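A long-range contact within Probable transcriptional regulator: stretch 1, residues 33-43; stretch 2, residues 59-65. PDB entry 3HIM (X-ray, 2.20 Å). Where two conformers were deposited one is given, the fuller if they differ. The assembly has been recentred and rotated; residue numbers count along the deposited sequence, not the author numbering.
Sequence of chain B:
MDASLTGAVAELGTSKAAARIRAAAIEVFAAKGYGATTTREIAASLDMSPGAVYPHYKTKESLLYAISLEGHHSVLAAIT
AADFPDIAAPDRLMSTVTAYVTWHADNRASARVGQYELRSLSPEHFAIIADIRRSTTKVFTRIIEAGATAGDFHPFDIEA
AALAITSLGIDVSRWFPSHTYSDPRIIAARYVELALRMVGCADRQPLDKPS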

# COMPACT_ATOMS: atom_id res chain seq x y z
N GLY B 33 -6.11 -15.36 -7.45
CA GLY B 33 -5.55 -14.33 -8.33
C GLY B 33 -6.52 -14.02 -9.46
O GLY B 33 -7.11 -14.94 -10.04
N TYR B 34 -6.68 -12.74 -9.77
CA TYR B 34 -7.58 -12.28 -10.83
C TYR B 34 -7.37 -12.96 -12.19
O TYR B 34 -8.33 -13.40 -12.84
CB TYR B 34 -7.47 -10.75 -11.00
CG TYR B 34 -8.29 -10.25 -12.15
CD1 TYR B 34 -9.66 -10.03 -12.01
CD2 TYR B 34 -7.71 -10.03 -13.40
CE1 TYR B 34 -10.43 -9.58 -13.08
CE2 TYR B 34 -8.47 -9.59 -14.48
CZ TYR B 34 -9.84 -9.36 -14.31
OH TYR B 34 -10.60 -8.92 -15.36
N GLY B 35 -6.11 -13.03 -12.63
CA GLY B 35 -5.76 -13.58 -13.94
C GLY B 35 -6.02 -15.06 -14.06
O GLY B 35 -6.25 -15.56 -15.16
N ALA B 36 -6.00 -15.77 -12.93
CA ALA B 36 -6.18 -17.23 -12.94
C ALA B 36 -7.62 -17.66 -12.74
O ALA B 36 -8.01 -18.74 -13.18
CB ALA B 36 -5.28 -17.90 -11.90
N THR B 37 -8.42 -16.81 -12.08
CA THR B 37 -9.85 -17.10 -11.89
C THR B 37 -10.69 -16.77 -13.12
O THR B 37 -10.41 -15.84 -13.88
CB THR B 37 -10.45 -16.48 -10.57
OG1 THR B 37 -11.70 -15.85 -10.84
CG2 THR B 37 -9.55 -15.48 -9.95
N THR B 38 -11.72 -17.58 -13.32
CA THR B 38 -12.69 -17.37 -14.38
C THR B 38 -14.03 -17.12 -13.71
O THR B 38 -14.23 -17.48 -12.56
CB THR B 38 -12.77 -18.61 -15.32
OG1 THR B 38 -13.74 -18.39 -16.36
CG2 THR B 38 -13.14 -19.88 -14.54
N THR B 39 -14.95 -16.49 -14.44
CA THR B 39 -16.31 -16.35 -13.94
C THR B 39 -16.92 -17.72 -13.56
O THR B 39 -17.73 -17.79 -12.63
CB THR B 39 -17.25 -15.67 -14.97
OG1 THR B 39 -17.60 -16.61 -15.98
CG2 THR B 39 -16.58 -14.45 -15.60
N ARG B 40 -16.52 -18.79 -14.27
CA ARG B 40 -17.00 -20.15 -13.98
C ARG B 40 -16.63 -20.58 -12.57
O ARG B 40 -17.45 -21.19 -11.88
CB ARG B 40 -16.47 -21.18 -14.98
N GLU B 41 -15.41 -20.28 -12.14
CA GLU B 41 -15.06 -20.50 -10.75
C GLU B 41 -16.11 -19.78 -9.90
O GLU B 41 -16.72 -20.38 -9.02
CB GLU B 41 -13.67 -19.98 -10.39
CG GLU B 41 -12.63 -20.04 -11.49
CD GLU B 41 -11.69 -21.21 -11.39
OE1 GLU B 41 -11.87 -22.16 -12.19
OE2 GLU B 41 -10.78 -21.18 -10.52
N ILE B 42 -16.35 -18.50 -10.21
CA ILE B 42 -17.21 -17.62 -9.39
C ILE B 42 -18.68 -18.06 -9.30
O ILE B 42 -19.22 -18.18 -8.20
CB ILE B 42 -17.09 -16.14 -9.85
CG1 ILE B 42 -15.62 -15.70 -9.78
CG2 ILE B 42 -18.03 -15.22 -9.04
CD1 ILE B 42 -15.34 -14.39 -10.43
N ALA B 43 -19.32 -18.29 -10.45
CA ALA B 43 -20.71 -18.76 -10.47
C ALA B 43 -20.82 -20.11 -9.78
O ALA B 43 -21.80 -20.38 -9.08
CB ALA B 43 -21.25 -18.84 -11.89
N THR B 59 -18.34 -10.04 -19.16
CA THR B 59 -16.90 -10.35 -19.18
C THR B 59 -16.36 -10.30 -17.76
O THR B 59 -16.97 -9.66 -16.87
CB THR B 59 -16.10 -9.37 -20.08
OG1 THR B 59 -15.95 -8.10 -19.42
CG2 THR B 59 -16.80 -9.15 -21.43
N LYS B 60 -15.22 -10.97 -17.55
CA LYS B 60 -14.47 -10.87 -16.30
C LYS B 60 -14.15 -9.40 -16.00
O LYS B 60 -14.28 -8.94 -14.87
CB LYS B 60 -13.17 -11.68 -16.35
CG LYS B 60 -12.82 -12.41 -15.04
CD LYS B 60 -11.31 -12.54 -14.71
CE LYS B 60 -10.40 -12.94 -15.87
NZ LYS B 60 -9.30 -13.83 -15.39
N GLU B 61 -13.71 -8.68 -17.03
CA GLU B 61 -13.23 -7.31 -16.85
C GLU B 61 -14.36 -6.39 -16.41
O GLU B 61 -14.12 -5.45 -15.65
CB GLU B 61 -12.58 -6.78 -18.14
CG GLU B 61 -11.92 -5.40 -17.97
CD GLU B 61 -12.90 -4.24 -18.14
OE1 GLU B 61 -14.03 -4.46 -18.63
OE2 GLU B 61 -12.55 -3.09 -17.78
N SER B 62 -15.57 -6.68 -16.88
CA SER B 62 -16.75 -5.91 -16.52
C SER B 62 -16.99 -6.06 -15.03
O SER B 62 -17.40 -5.10 -14.36
CB SER B 62 -17.98 -6.37 -17.31
OG SER B 62 -18.54 -7.56 -16.79
N LEU B 63 -16.73 -7.25 -14.51
CA LEU B 63 -16.97 -7.58 -13.11
C LEU B 63 -15.91 -6.92 -12.22
O LEU B 63 -16.23 -6.42 -11.12
CB LEU B 63 -16.98 -9.10 -12.93
CG LEU B 63 -17.06 -9.68 -11.51
CD1 LEU B 63 -18.24 -9.11 -10.72
CD2 LEU B 63 -17.13 -11.20 -11.58
N LEU B 64 -14.66 -6.93 -12.69
CA LEU B 64 -13.59 -6.23 -11.99
C LEU B 64 -13.87 -4.72 -11.93
O LEU B 64 -13.72 -4.08 -10.88
CB LEU B 64 -12.23 -6.50 -12.66
CG LEU B 64 -11.08 -5.63 -12.14
CD1 LEU B 64 -10.69 -6.10 -10.74
CD2 LEU B 64 -9.89 -5.67 -13.10
N TYR B 65 -14.29 -4.15 -13.07
CA TYR B 65 -14.65 -2.75 -13.15
C TYR B 65 -15.77 -2.43 -12.17
O TYR B 65 -15.67 -1.44 -11.43
CB TYR B 65 -15.05 -2.37 -14.57
CG TYR B 65 -15.65 -0.97 -14.67
CD1 TYR B 65 -14.91 0.16 -14.28
CD2 TYR B 65 -16.96 -0.78 -15.12
CE1 TYR B 65 -15.45 1.44 -14.35
CE2 TYR B 65 -17.52 0.50 -15.20
CZ TYR B 65 -16.75 1.61 -14.81
OH TYR B 65 -17.27 2.86 -14.88

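This is a small, mixed contact in which the long side chain of K60 reaches from the start of one helix into the loop before another, lies over the ring of Y34 and ends in hydrogen bonds to the loop backbone. The two stretches bury about 430 Å² between them, and K60 and Y34 are the residues most covered.

The ammonium group of K60 is held by carbonyl oxygens. NZ of K60 donates to O of Y34 at 2.8 Å and to O of T37 at 2.7 Å. The loop turns between these two residues, so both carbonyls can face one amine. Lysine can donate up to three hydrogens, which suits a group that ties two points of a turn together. No acidic side chain of either stretch takes part; within the contact the amine meets two carbonyl oxygens and the ring of Y34. Three of the four chi angles of K60, chi1, chi2 and chi4, lie between the usual wells.

On its way to the loop, K60 crosses one face of the Y34 ring. CD of K60 lies 3.8 Å from the ring centroid of Y34, a CH-pi contact. NZ of K60 lies 4.6 Å from the Y34 ring centroid and 15° off the ring normal, a cation-pi arrangement. One residue therefore offers the lysine both a carbonyl oxygen and an aromatic face.

L64 covers the opposite face of the ring. CD2 of L64 is 4.2 Å from the Y34 ring centroid, and CB of L64 is 3.6 Å from CE1 of Y34. K60 and L64 are four residues apart, about one turn of helix, so their side chains leave the same side of it and hold the ring between them. At the far end of the ring, OH of Y34 approaches CA of E61 at 3.4 Å. This is packing against the helix backbone. The end of the E61 side chain leads away from the contact.

A second, apolar patch lies where the two helices meet. CD1 of I42 touches CD2 of L63 at 3.8 Å; both residues are buried and point toward the other stretch. T39 packs more loosely beside it, with CG2 of T39 4.2 Å from CA of K60.

The helix that carries K60 is capped just before it. OG1 of T59 accepts from N of S62 at 2.9 Å, and OG of S62 donates back to O of T59 at 2.6 Å.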